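Local coordinates for protein beta-galactosidase (Marinomonas sp. ef1, PDB 6Y2K) that probably hydrolyses terminal beta-D-galactosyl residues as a cold-active GH42 beta-galactosidase that assembles into a hexamer, at residues A[286-290]-A[327-333]; A[290-294]-A[609-613]. All blocks are in the same frame, centred on the assembly; numbering follows the deposited sequence.

Interaction 1 (A[286-290]-A[327-333]); sequences YLRVG and PTPADGA
Residues 286-290 form a tight turn after helix 280-285. Residues 327-333 pass beside it and lead into helix 333-343. Tyr286 closes the turn through its carbonyl: Tyr286 O accepts Val289 N at 3.0 Å and Gly290 N at 2.9 Å. Leu287 (t, p) lays CD1 against Pro327 CG, 3.7 Å away. Arg288 is central. Arg288 CA lies 4.5 Å from Pro329 CA, and its CB points toward the other segment. Arg288 O receives Ala330 N at 2.9 Å, nearly in line. Arg288 O also takes a CA-H...O contact from Pro329 CA at 3.4 Å. The side chain (m, t, t, then -77°) extends to the partner and gives a hydrogen bond from Arg288 NH1 to Thr328 O, 3.0 Å. Residues 327-330 have polyproline-II-like angles, as suits a segment with two prolines. Both segments are loops of the TIM barrel: 286-290 precedes strand 310-315, and the loop holding 327-333 follows it. The contact also faces a neighbouring subunit, where Asp527 forms a salt bridge with Arg288 NH1 and accepts Thr328 N. Val289 CG1 (chi1 m) packs on Ala330 CB at 4.0 Å and Ala333 CB at 4.4 Å. These two alanines bound a type II turn, with Gly332 at 91/-9 and Ala333 N bonded to Ala330 O at 3.0 Å. Gly332 is the N-cap of the helix. Gly290, at 83/163, ends the first segment in angles that suit glycine.

Interaction 2 (A[290-294]-A[609-613]); sequences GHPDA and GVRVR
This contact joins the TIM barrel to the small antiparallel C-terminal sheet. Residues 290-294 form a loop before helix 294-305, with a type I turn from His291 to Ala294 closed by Ala294 N to His291 O at 3.1 Å. Residues 610-613 begin edge strand 610-615. Gly609 precedes it at 82/1, and Gly609 CA is 6.5 Å from Pro292 CA. The main interaction is a bidentate salt bridge. Arg611 NE meets Asp293 OD1 at 2.8 Å, and Arg611 NH2 meets Asp293 OD2 at 2.9 Å, both nearly straight. Arg611 reaches across with rotamers m, m, t. Asp293 (m) also pairs with Arg447 of helix 435-448, which brings in a third part of the chain. By packing, Pro292 covers one face of the guanidinium, with Pro292 CB 3.5 Å from Arg611 CZ. Hydrogen bonds within each segment involve His291 and Arg611. His291 ND1 accepts Asp293 N at 3.2 Å, while His291 NE2 bonds to Glu444. Arg611 NH1 donates to Val610 O at 3.0 Å.

Overall arrangement
Interactions 1 and 2 share Gly290, and their centres lie about 13 Å apart. The connection between helices 280-285 and 294-305 thus serves two contacts in succession. Its first half meets the loop after strand 310-315 and faces a neighbouring subunit. Its second half meets the C-terminal sheet within the same chain. Tyr286, in the first segment of interaction 1 but out of reach of 327-333, touches interaction 2: Tyr286 OH lies 3.6 Å from Gly609 CA, and Tyr286 CZ lies 3.6 Å from Pro292 CD. In GH42 enzymes the active site sits at the C-terminal ends of the barrel strands. The 327-333 segment belongs to the loop that leaves strand 310-315 at that end.

Interaction 1 (A[286-290]-A[327-333])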
loop_
_atom_site.group_PDB
_atom_site.type_symbol
_atom_site.label_atom_id
_atom_site.label_comp_id
_atom_site.label_asym_id
_atom_site.label_seq_id
_atom_site.Cartn_x
_atom_site.Cartn_y
_atom_site.Cartn_z
ATOM N N TYR A 286 -15.843 -16.167 4.323
ATOM C CA TYR A 286 -16.938 -17.074 4.663
ATOM C C TYR A 286 -18.303 -16.653 4.068
ATOM O O TYR A 286 -19.355 -17.141 4.509
ATOM C CB TYR A 286 -17.009 -17.183 6.187
ATOM C CG TYR A 286 -15.780 -17.805 6.820
ATOM C CD1 TYR A 286 -15.445 -19.140 6.572
ATOM C CD2 TYR A 286 -14.951 -17.066 7.675
ATOM C CE1 TYR A 286 -14.324 -19.724 7.153
ATOM C CE2 TYR A 286 -13.832 -17.646 8.268
ATOM C CZ TYR A 286 -13.523 -18.975 8.003
ATOM O OH TYR A 286 -12.421 -19.560 8.582
ATOM N N LEU A 287 -18.279 -15.773 3.059
ATOM C CA LEU A 287 -19.487 -15.240 2.407
ATOM C C LEU A 287 -20.634 -16.243 2.259
ATOM O O LEU A 287 -21.770 -15.915 2.557
ATOM C CB LEU A 287 -19.137 -14.729 1.000
ATOM C CG LEU A 287 -20.267 -14.159 0.137
ATOM C CD1 LEU A 287 -20.773 -12.852 0.720
ATOM C CD2 LEU A 287 -19.797 -13.947 -1.290
ATOM N N ARG A 288 -20.323 -17.447 1.776
ATOM C CA ARG A 288 -21.340 -18.427 1.384
ATOM C C ARG A 288 -21.594 -19.552 2.391
ATOM O O ARG A 288 -22.423 -20.439 2.113
ATOM C CB ARG A 288 -20.988 -19.020 0.017
ATOM C CG ARG A 288 -20.839 -17.982 -1.089
ATOM C CD ARG A 288 -20.863 -18.637 -2.465
ATOM N NE ARG A 288 -20.644 -17.670 -3.531
ATOM C CZ ARG A 288 -21.553 -16.805 -3.988
ATOM N NH1 ARG A 288 -22.779 -16.768 -3.473
ATOM N NH2 ARG A 288 -21.226 -15.964 -4.967
ATOM N N VAL A 289 -20.905 -19.527 3.541
ATOM C CA VAL A 289 -21.129 -20.513 4.620
ATOM C C VAL A 289 -21.373 -19.948 6.027
ATOM O O VAL A 289 -21.825 -20.683 6.919
ATOM C CB VAL A 289 -19.968 -21.535 4.691
ATOM C CG1 VAL A 289 -19.900 -22.340 3.397
ATOM C CG2 VAL A 289 -18.630 -20.856 4.975
ATOM N N GLY A 290 -21.066 -18.668 6.245
ATOM C CA GLY A 290 -21.123 -18.078 7.577
ATOM C C GLY A 290 -19.855 -18.359 8.352
ATOM O O GLY A 290 -19.075 -19.238 7.993
ATOM N N PRO A 327 -26.192 -13.293 -0.438
ATOM C CA PRO A 327 -25.649 -14.272 -1.377
ATOM C C PRO A 327 -26.361 -15.617 -1.287
ATOM O O PRO A 327 -27.013 -15.903 -0.281
ATOM C CB PRO A 327 -24.193 -14.404 -0.922
ATOM C CG PRO A 327 -24.266 -14.167 0.544
ATOM C CD PRO A 327 -25.274 -13.069 0.697
ATOM N N THR A 328 -26.258 -16.411 -2.354
ATOM C CA THR A 328 -26.656 -17.813 -2.318
ATOM C C THR A 328 -25.643 -18.610 -1.478
ATOM O O THR A 328 -24.436 -18.349 -1.555
ATOM C CB THR A 328 -26.716 -18.432 -3.724
ATOM O OG1 THR A 328 -25.537 -18.094 -4.459
ATOM C CG2 THR A 328 -27.950 -17.934 -4.486
ATOM N N PRO A 329 -26.117 -19.583 -0.679
ATOM C CA PRO A 329 -25.177 -20.447 0.053
ATOM C C PRO A 329 -24.322 -21.299 -0.872
ATOM O O PRO A 329 -24.718 -21.567 -2.012
ATOM C CB PRO A 329 -26.090 -21.339 0.916
ATOM C CG PRO A 329 -27.440 -20.710 0.901
ATOM C CD PRO A 329 -27.524 -19.890 -0.355
ATOM N N ALA A 330 -23.152 -21.715 -0.397
ATOM C CA ALA A 330 -22.323 -22.668 -1.151
ATOM C C ALA A 330 -23.106 -23.965 -1.318
ATOM O O ALA A 330 -23.925 -24.307 -0.461
ATOM C CB ALA A 330 -21.020 -22.965 -0.425
ATOM N N ASP A 331 -22.863 -24.672 -2.414
ATOM C CA ASP A 331 -23.446 -25.996 -2.587
ATOM C C ASP A 331 -22.967 -26.874 -1.425
ATOM O O ASP A 331 -21.778 -26.894 -1.105
ATOM C CB ASP A 331 -23.079 -26.593 -3.957
ATOM C CG ASP A 331 -23.854 -25.938 -5.128
ATOM O OD1 ASP A 331 -24.935 -25.307 -4.928
ATOM O OD2 ASP A 331 -23.391 -26.088 -6.283
ATOM N N GLY A 332 -23.917 -27.533 -0.761
ATOM C CA GLY A 332 -23.657 -28.322 0.452
ATOM C C GLY A 332 -23.790 -27.585 1.789
ATOM O O GLY A 332 -23.768 -28.226 2.855
ATOM N N ALA A 333 -23.947 -26.258 1.757
ATOM C CA ALA A 333 -24.019 -25.471 2.998
ATOM C C ALA A 333 -25.234 -25.797 3.875
ATOM O O ALA A 333 -25.120 -25.774 5.091
ATOM C CB ALA A 333 -23.952 -23.974 2.716
#

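Interaction 2 (A[290-294]-A[609-613])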
loop_
_atom_site.group_PDB
_atom_site.type_symbol
_atom_site.label_atom_id
_atom_site.label_comp_id
_atom_site.label_asym_id
_atom_site.label_seq_id
_atom_site.Cartn_x
_atom_site.Cartn_y
_atom_site.Cartn_z
ATOM N N GLY A 290 -21.066 -18.668 6.245
ATOM C CA GLY A 290 -21.123 -18.078 7.577
ATOM C C GLY A 290 -19.855 -18.359 8.352
ATOM O O GLY A 290 -19.075 -19.238 7.993
ATOM N N HIS A 291 -19.637 -17.602 9.422
ATOM C CA HIS A 291 -18.451 -17.787 10.245
ATOM C C HIS A 291 -18.532 -19.170 10.898
ATOM O O HIS A 291 -19.629 -19.608 11.259
ATOM C CB HIS A 291 -18.341 -16.687 11.305
ATOM C CG HIS A 291 -17.077 -16.738 12.099
ATOM N ND1 HIS A 291 -16.966 -17.457 13.274
ATOM C CD2 HIS A 291 -15.872 -16.154 11.896
ATOM C CE1 HIS A 291 -15.739 -17.321 13.749
ATOM N NE2 HIS A 291 -15.056 -16.534 12.934
ATOM N N PRO A 292 -17.389 -19.877 11.034
ATOM C CA PRO A 292 -17.420 -21.253 11.591
ATOM C C PRO A 292 -18.074 -21.444 12.969
ATOM O O PRO A 292 -18.503 -22.564 13.289
ATOM C CB PRO A 292 -15.941 -21.611 11.673
ATOM C CG PRO A 292 -15.343 -20.873 10.529
ATOM C CD PRO A 292 -16.037 -19.546 10.543
ATOM N N ASP A 293 -18.155 -20.369 13.760
ATOM C CA ASP A 293 -18.767 -20.383 15.093
ATOM C C ASP A 293 -20.111 -19.659 15.229
ATOM O O ASP A 293 -20.634 -19.542 16.342
ATOM C CB ASP A 293 -17.769 -19.804 16.096
ATOM C CG ASP A 293 -16.447 -20.512 16.046
ATOM O OD1 ASP A 293 -16.466 -21.779 16.010
ATOM O OD2 ASP A 293 -15.394 -19.823 15.995
ATOM N N ALA A 294 -20.685 -19.206 14.119
ATOM C CA ALA A 294 -21.907 -18.411 14.168
ATOM C C ALA A 294 -23.084 -19.240 14.683
ATOM O O ALA A 294 -23.839 -18.788 15.542
ATOM C CB ALA A 294 -22.218 -17.829 12.796
ATOM N N GLY A 609 -10.533 -22.859 9.239
ATOM C CA GLY A 609 -11.885 -23.133 8.764
ATOM C C GLY A 609 -12.467 -24.480 9.165
ATOM O O GLY A 609 -13.600 -24.787 8.801
ATOM N N VAL A 610 -11.710 -25.278 9.918
ATOM C CA VAL A 610 -12.143 -26.611 10.340
ATOM C C VAL A 610 -12.618 -26.565 11.794
ATOM O O VAL A 610 -12.094 -25.811 12.612
ATOM C CB VAL A 610 -11.013 -27.656 10.147
ATOM C CG1 VAL A 610 -11.386 -29.013 10.744
ATOM C CG2 VAL A 610 -10.699 -27.813 8.667
ATOM N N ARG A 611 -13.654 -27.345 12.083
ATOM C CA ARG A 611 -14.224 -27.447 13.412
ATOM C C ARG A 611 -14.586 -28.901 13.655
ATOM O O ARG A 611 -14.836 -29.645 12.704
ATOM C CB ARG A 611 -15.476 -26.576 13.531
ATOM C CG ARG A 611 -15.234 -25.071 13.406
ATOM C CD ARG A 611 -14.509 -24.556 14.639
ATOM N NE ARG A 611 -14.409 -23.105 14.676
ATOM C CZ ARG A 611 -13.480 -22.380 14.051
ATOM N NH1 ARG A 611 -12.545 -22.946 13.284
ATOM N NH2 ARG A 611 -13.496 -21.060 14.176
ATOM N N VAL A 612 -14.602 -29.276 14.933
ATOM C CA VAL A 612 -14.918 -30.629 15.380
ATOM C C VAL A 612 -15.772 -30.545 16.648
ATOM O O VAL A 612 -15.642 -29.611 17.453
ATOM C CB VAL A 612 -13.635 -31.448 15.656
ATOM C CG1 VAL A 612 -13.956 -32.821 16.238
ATOM C CG2 VAL A 612 -12.846 -31.640 14.381
ATOM N N ARG A 613 -16.665 -31.509 16.807
ATOM C CA ARG A 613 -17.417 -31.658 18.051
ATOM C C ARG A 613 -17.764 -33.135 18.246
ATOM O O ARG A 613 -17.910 -33.869 17.266
ATOM C CB ARG A 613 -18.684 -30.785 18.046
ATOM C CG ARG A 613 -19.237 -30.560 19.438
ATOM C CD ARG A 613 -20.390 -29.566 19.505
ATOM N NE ARG A 613 -20.598 -29.178 20.894
ATOM C CZ ARG A 613 -21.181 -29.926 21.834
ATOM N NH1 ARG A 613 -21.252 -29.456 23.079
ATOM N NH2 ARG A 613 -21.696 -31.130 21.558
#